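Local coordinates for putative chorismate mutase (Yersinia pestis biovar Microtus str. 91001, PDB 2GBB), which catalyses the Claisen rearrangement of chorismate to prephenate as a secreted, all-helical chorismate mutase, at residues A[69-72]-A[73-77]; A[34-37]-A[38-41]. All coordinates share one frame; numbering follows the deposited sequence.

In the fold
Both contacts are local turns of single helices, so neither closes a loop, and in chain order they lie in series without nesting or crossing. Contact 2 comes first, in the opening turns of helix 34-50; contact 1 follows on helix 55-82, the next helix of the chain. Their centres are about 17 Å apart, yet one salt bridge joins them, K70 NZ standing 2.9 Å from E37 OE2. Packing of E37 and V40 on I66 ties the same two helices together. Contact 1 is buried, holds residues that probably bind the substrate and reaches the second subunit, whereas contact 2 lies at the surface, with E37 paired to one of those residues, K70.

Contact 1: A[69-72]-A[73-77]; sequences AKAI and QYRYR. With SO4 (sulfate ion), chain F.
Four consecutive i to i+4 bonds make A69-I72 and Q73-R77 one unbroken alpha-helical stretch of helix 55-82, in this chorismate mutase bundle. The straightest runs from Y74 N to K70 O (2.7 Å, N-H...O 170°), and Y76 N reaches I72 O at 3.0 Å. A69 O takes a second, weak bond from Q73 NE2 (3.3 Å, 133°) besides that from Q73 N. With Q73 CG anti to the carbonyl carbon (chi1 -64°), the side chain runs back over A69 O; its OE1 accepts from K24 NZ and its NE2 also donates to a citrate, probably from the crystallisation liquor but perhaps marking the pocket; A69-Q73 probably bind substrate. K70 NZ pairs with E37 and E32, and a water weakly bonded to it also bonds Y74 OH (2.8 Å), at the edge of that ring and in its plane. R75 brings NH1 to 3.6 Å from A71 CB, while its guanidinium forms salt bridges with D142 and with D79 of the second subunit. Side by side with Y76, I72 puts CG2 in the ring plane, 3.7 Å from Y76 CE2. Y76 OH donates a very short bond, 2.5 Å, to O1 of a sulfate, of like origin, that K18 NZ also holds.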
loop_
_atom_site.group_PDB
_atom_site.type_symbol
_atom_site.label_atom_id
_atom_site.label_comp_id
_atom_site.label_asym_id
_atom_site.label_seq_id
_atom_site.Cartn_x
_atom_site.Cartn_y
_atom_site.Cartn_z
ATOM N N ALA A 69 -0.450 -8.993 6.727
ATOM C CA ALA A 69 -0.621 -9.396 5.380
ATOM C C ALA A 69 -1.096 -8.221 4.491
ATOM O O ALA A 69 -0.507 -7.980 3.445
ATOM C CB ALA A 69 -1.624 -10.536 5.346
ATOM N N LYS A 70 -2.144 -7.498 4.900
ATOM C CA LYS A 70 -2.548 -6.301 4.156
ATOM C C LYS A 70 -1.427 -5.268 4.067
ATOM O O LYS A 70 -1.193 -4.676 2.988
ATOM C CB LYS A 70 -3.834 -5.697 4.722
ATOM C CG LYS A 70 -5.058 -6.638 4.587
ATOM C CD LYS A 70 -6.371 -5.843 4.888
ATOM C CE LYS A 70 -6.417 -5.279 6.272
ATOM N NZ LYS A 70 -7.817 -5.016 6.587
ATOM N N ALA A 71 -0.713 -5.059 5.179
ATOM C CA ALA A 71 0.383 -4.091 5.176
ATOM C C ALA A 71 1.383 -4.455 4.044
ATOM O O ALA A 71 1.795 -3.621 3.238
ATOM C CB ALA A 71 1.057 -4.029 6.576
ATOM N N ILE A 72 1.734 -5.725 3.960
ATOM C CA ILE A 72 2.660 -6.216 2.948
ATOM C C ILE A 72 2.142 -5.964 1.538
ATOM O O ILE A 72 2.882 -5.469 0.643
ATOM C CB ILE A 72 2.887 -7.715 3.148
ATOM C CG1 ILE A 72 3.769 -7.951 4.390
ATOM C CG2 ILE A 72 3.457 -8.323 1.864
ATOM C CD1 ILE A 72 3.964 -9.429 4.747
ATOM N N GLN A 73 0.866 -6.329 1.340
ATOM C CA GLN A 73 0.211 -6.198 0.054
ATOM C C GLN A 73 0.122 -4.746 -0.371
ATOM O O GLN A 73 0.383 -4.434 -1.515
ATOM C CB GLN A 73 -1.188 -6.791 0.092
ATOM C CG GLN A 73 -1.223 -8.327 0.341
ATOM C CD GLN A 73 -2.658 -8.768 0.560
ATOM O OE1 GLN A 73 -3.450 -8.540 -0.424
ATOM N NE2 GLN A 73 -3.065 -9.203 1.666
ATOM N N TYR A 74 -0.267 -3.873 0.551
ATOM C CA TYR A 74 -0.358 -2.446 0.233
ATOM C C TYR A 74 0.982 -1.872 -0.280
ATOM O O TYR A 74 1.027 -1.129 -1.263
ATOM C CB TYR A 74 -0.730 -1.680 1.500
ATOM C CG TYR A 74 -2.225 -1.573 1.768
ATOM C CD1 TYR A 74 -3.110 -1.198 0.758
ATOM C CD2 TYR A 74 -2.747 -1.910 3.051
ATOM C CE1 TYR A 74 -4.492 -1.104 0.998
ATOM C CE2 TYR A 74 -4.103 -1.826 3.310
ATOM C CZ TYR A 74 -4.955 -1.438 2.296
ATOM O OH TYR A 74 -6.263 -1.376 2.614
ATOM N N ARG A 75 2.051 -2.264 0.418
ATOM C CA ARG A 75 3.399 -1.872 0.128
ATOM C C ARG A 75 3.839 -2.370 -1.234
ATOM O O ARG A 75 4.431 -1.597 -1.984
ATOM C CB ARG A 75 4.315 -2.323 1.263
ATOM C CG ARG A 75 4.200 -1.368 2.430
ATOM C CD ARG A 75 5.031 -1.746 3.691
ATOM N NE ARG A 75 4.572 -0.902 4.801
ATOM C CZ ARG A 75 4.251 -1.334 6.021
ATOM N NH1 ARG A 75 4.369 -2.635 6.322
ATOM N NH2 ARG A 75 3.793 -0.467 6.945
ATOM N N TYR A 76 3.481 -3.622 -1.591
ATOM C CA TYR A 76 3.732 -4.113 -2.924
ATOM C C TYR A 76 2.968 -3.338 -3.953
ATOM O O TYR A 76 3.528 -3.020 -5.024
ATOM C CB TYR A 76 3.453 -5.627 -3.072
ATOM C CG TYR A 76 4.663 -6.496 -2.646
ATOM C CD1 TYR A 76 5.819 -6.569 -3.455
ATOM C CD2 TYR A 76 4.655 -7.164 -1.429
ATOM C CE1 TYR A 76 6.946 -7.352 -3.059
ATOM C CE2 TYR A 76 5.711 -7.988 -1.037
ATOM C CZ TYR A 76 6.886 -8.051 -1.843
ATOM O OH TYR A 76 7.952 -8.839 -1.421
ATOM N N ARG A 77 1.687 -3.044 -3.683
ATOM C CA ARG A 77 0.890 -2.307 -4.706
ATOM C C ARG A 77 1.591 -0.951 -5.001
ATOM O O ARG A 77 1.746 -0.546 -6.149
ATOM C CB ARG A 77 -0.549 -2.031 -4.242
ATOM C CG ARG A 77 -1.538 -3.127 -4.276
ATOM C CD ARG A 77 -1.820 -3.676 -5.686
ATOM N NE ARG A 77 -2.855 -3.035 -6.502
ATOM C CZ ARG A 77 -4.161 -3.156 -6.323
ATOM N NH1 ARG A 77 -4.629 -3.836 -5.300
ATOM N NH2 ARG A 77 -5.007 -2.549 -7.133
HETATM S S SO4 F . 10.959 -9.432 -3.170
HETATM O O1 SO4 F . 9.646 -8.819 -3.222
HETATM O O2 SO4 F . 10.861 -10.773 -3.729
HETATM O O3 SO4 F . 11.899 -8.628 -3.950
HETATM O O4 SO4 F . 11.442 -9.496 -1.796
HETATM O O HOH W 1 -7.023 -2.022 5.198
#

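Contact 2: A[34-37]-A[38-41]; sequences RIQE and EKVI
R34 O receives the amide of E38 at 2.9 Å, the first of four i to i+4 backbone bonds that make R34-I41 the opening turns of alpha-helix 34-50 in the chorismate mutase bundle. The series continues from K39 N to I35 O and from V40 N to Q36 O, and ends with I41 N to E37 O (3.0 Å, N-H...O 168°). Just ahead of these turns, D33, a probable substrate-binding residue, accepts a weak bond from Q36 N.

Apolar and mixed packing comes mainly from Q36. Its CG is anti to the backbone N (chi1 178°) and the chain bends at chi2 (59°), which carries the amide forward, toward the next turn: OE1 lies 3.8 Å from K39 CD, and NE2 lies 3.5 Å from V40 CG2. Both approaches are oblique. V40 also packs on M62 of helix 55-82, and I41 touches K59 there, so this face of the turn joins the two helices.

The carboxylates of E37 and E38 meet through a water. E37 extends beyond CG, and while its OE2 is held directly by K70, the other oxygen, OE1, accepts from the water at 3.0 Å. That same water donates to E38 OE2 at 3.1 Å, bridging two carboxylates whose oxygens E37 OE1 and E38 OE2 stand 5.7 Å apart.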
loop_
_atom_site.group_PDB
_atom_site.type_symbol
_atom_site.label_atom_id
_atom_site.label_comp_id
_atom_site.label_asym_id
_atom_site.label_seq_id
_atom_site.Cartn_x
_atom_site.Cartn_y
_atom_site.Cartn_z
ATOM N N ARG A 34 -13.413 -7.626 3.224
ATOM C CA ARG A 34 -13.954 -8.023 4.509
ATOM C C ARG A 34 -14.671 -9.340 4.496
ATOM O O ARG A 34 -14.682 -10.057 5.502
ATOM C CB ARG A 34 -14.912 -6.964 5.052
ATOM C CG ARG A 34 -14.131 -5.779 5.618
ATOM C CD ARG A 34 -15.000 -4.595 6.038
ATOM N NE ARG A 34 -14.138 -3.728 6.862
ATOM C CZ ARG A 34 -14.550 -2.899 7.815
ATOM N NH1 ARG A 34 -15.838 -2.728 8.084
ATOM N NH2 ARG A 34 -13.651 -2.225 8.510
ATOM N N ILE A 35 -15.253 -9.678 3.347
ATOM C CA ILE A 35 -15.839 -10.995 3.205
ATOM C C ILE A 35 -14.784 -12.051 3.398
ATOM O O ILE A 35 -14.979 -13.013 4.175
ATOM C CB ILE A 35 -16.547 -11.159 1.849
ATOM C CG1 ILE A 35 -17.643 -10.069 1.661
ATOM C CG2 ILE A 35 -17.177 -12.612 1.722
ATOM C CD1 ILE A 35 -18.664 -9.933 2.838
ATOM N N GLN A 36 -13.675 -11.903 2.660
ATOM C CA GLN A 36 -12.554 -12.861 2.784
ATOM C C GLN A 36 -11.996 -12.865 4.236
ATOM O O GLN A 36 -11.629 -13.917 4.777
ATOM C CB GLN A 36 -11.423 -12.490 1.795
ATOM C CG GLN A 36 -10.141 -13.414 1.867
ATOM C CD GLN A 36 -10.403 -14.920 1.605
ATOM O OE1 GLN A 36 -11.501 -15.261 0.931
ATOM N NE2 GLN A 36 -9.587 -15.758 2.002
ATOM N N GLU A 37 -11.912 -11.703 4.854
ATOM C CA GLU A 37 -11.361 -11.628 6.235
ATOM C C GLU A 37 -12.263 -12.352 7.225
ATOM O O GLU A 37 -11.784 -13.128 8.029
ATOM C CB GLU A 37 -11.135 -10.172 6.652
ATOM C CG GLU A 37 -10.150 -9.442 5.729
ATOM C CD GLU A 37 -9.990 -7.973 6.106
ATOM O OE1 GLU A 37 -10.666 -7.507 7.082
ATOM O OE2 GLU A 37 -9.175 -7.274 5.442
ATOM N N GLU A 38 -13.578 -12.152 7.151
ATOM C CA GLU A 38 -14.478 -12.896 8.070
ATOM C C GLU A 38 -14.383 -14.411 7.869
ATOM O O GLU A 38 -14.485 -15.215 8.824
ATOM C CB GLU A 38 -15.952 -12.437 7.916
ATOM C CG GLU A 38 -16.150 -10.982 8.238
ATOM C CD GLU A 38 -15.838 -10.704 9.718
ATOM O OE1 GLU A 38 -16.536 -11.243 10.596
ATOM O OE2 GLU A 38 -14.912 -9.940 10.004
ATOM N N LYS A 39 -14.211 -14.809 6.612
ATOM C CA LYS A 39 -14.081 -16.223 6.263
ATOM C C LYS A 39 -12.813 -16.825 6.930
ATOM O O LYS A 39 -12.855 -17.884 7.534
ATOM C CB LYS A 39 -14.070 -16.343 4.718
ATOM C CG LYS A 39 -14.097 -17.740 4.182
ATOM C CD LYS A 39 -13.750 -17.782 2.668
ATOM C CE LYS A 39 -13.324 -19.254 2.358
ATOM N NZ LYS A 39 -13.687 -19.631 0.960
ATOM N N VAL A 40 -11.709 -16.099 6.860
ATOM C CA VAL A 40 -10.437 -16.545 7.402
ATOM C C VAL A 40 -10.549 -16.628 8.923
ATOM O O VAL A 40 -10.124 -17.607 9.535
ATOM C CB VAL A 40 -9.321 -15.546 6.960
ATOM C CG1 VAL A 40 -8.079 -15.605 7.884
ATOM C CG2 VAL A 40 -8.943 -15.777 5.483
ATOM N N ILE A 41 -11.184 -15.608 9.524
ATOM C CA ILE A 41 -11.454 -15.552 10.961
ATOM C C ILE A 41 -12.386 -16.681 11.394
ATOM O O ILE A 41 -12.086 -17.400 12.359
ATOM C CB ILE A 41 -12.007 -14.151 11.395
ATOM C CG1 ILE A 41 -10.957 -13.054 11.127
ATOM C CG2 ILE A 41 -12.480 -14.171 12.889
ATOM C CD1 ILE A 41 -11.502 -11.597 11.358
HETATM O O HOH W 2 -13.309 -7.731 8.437
#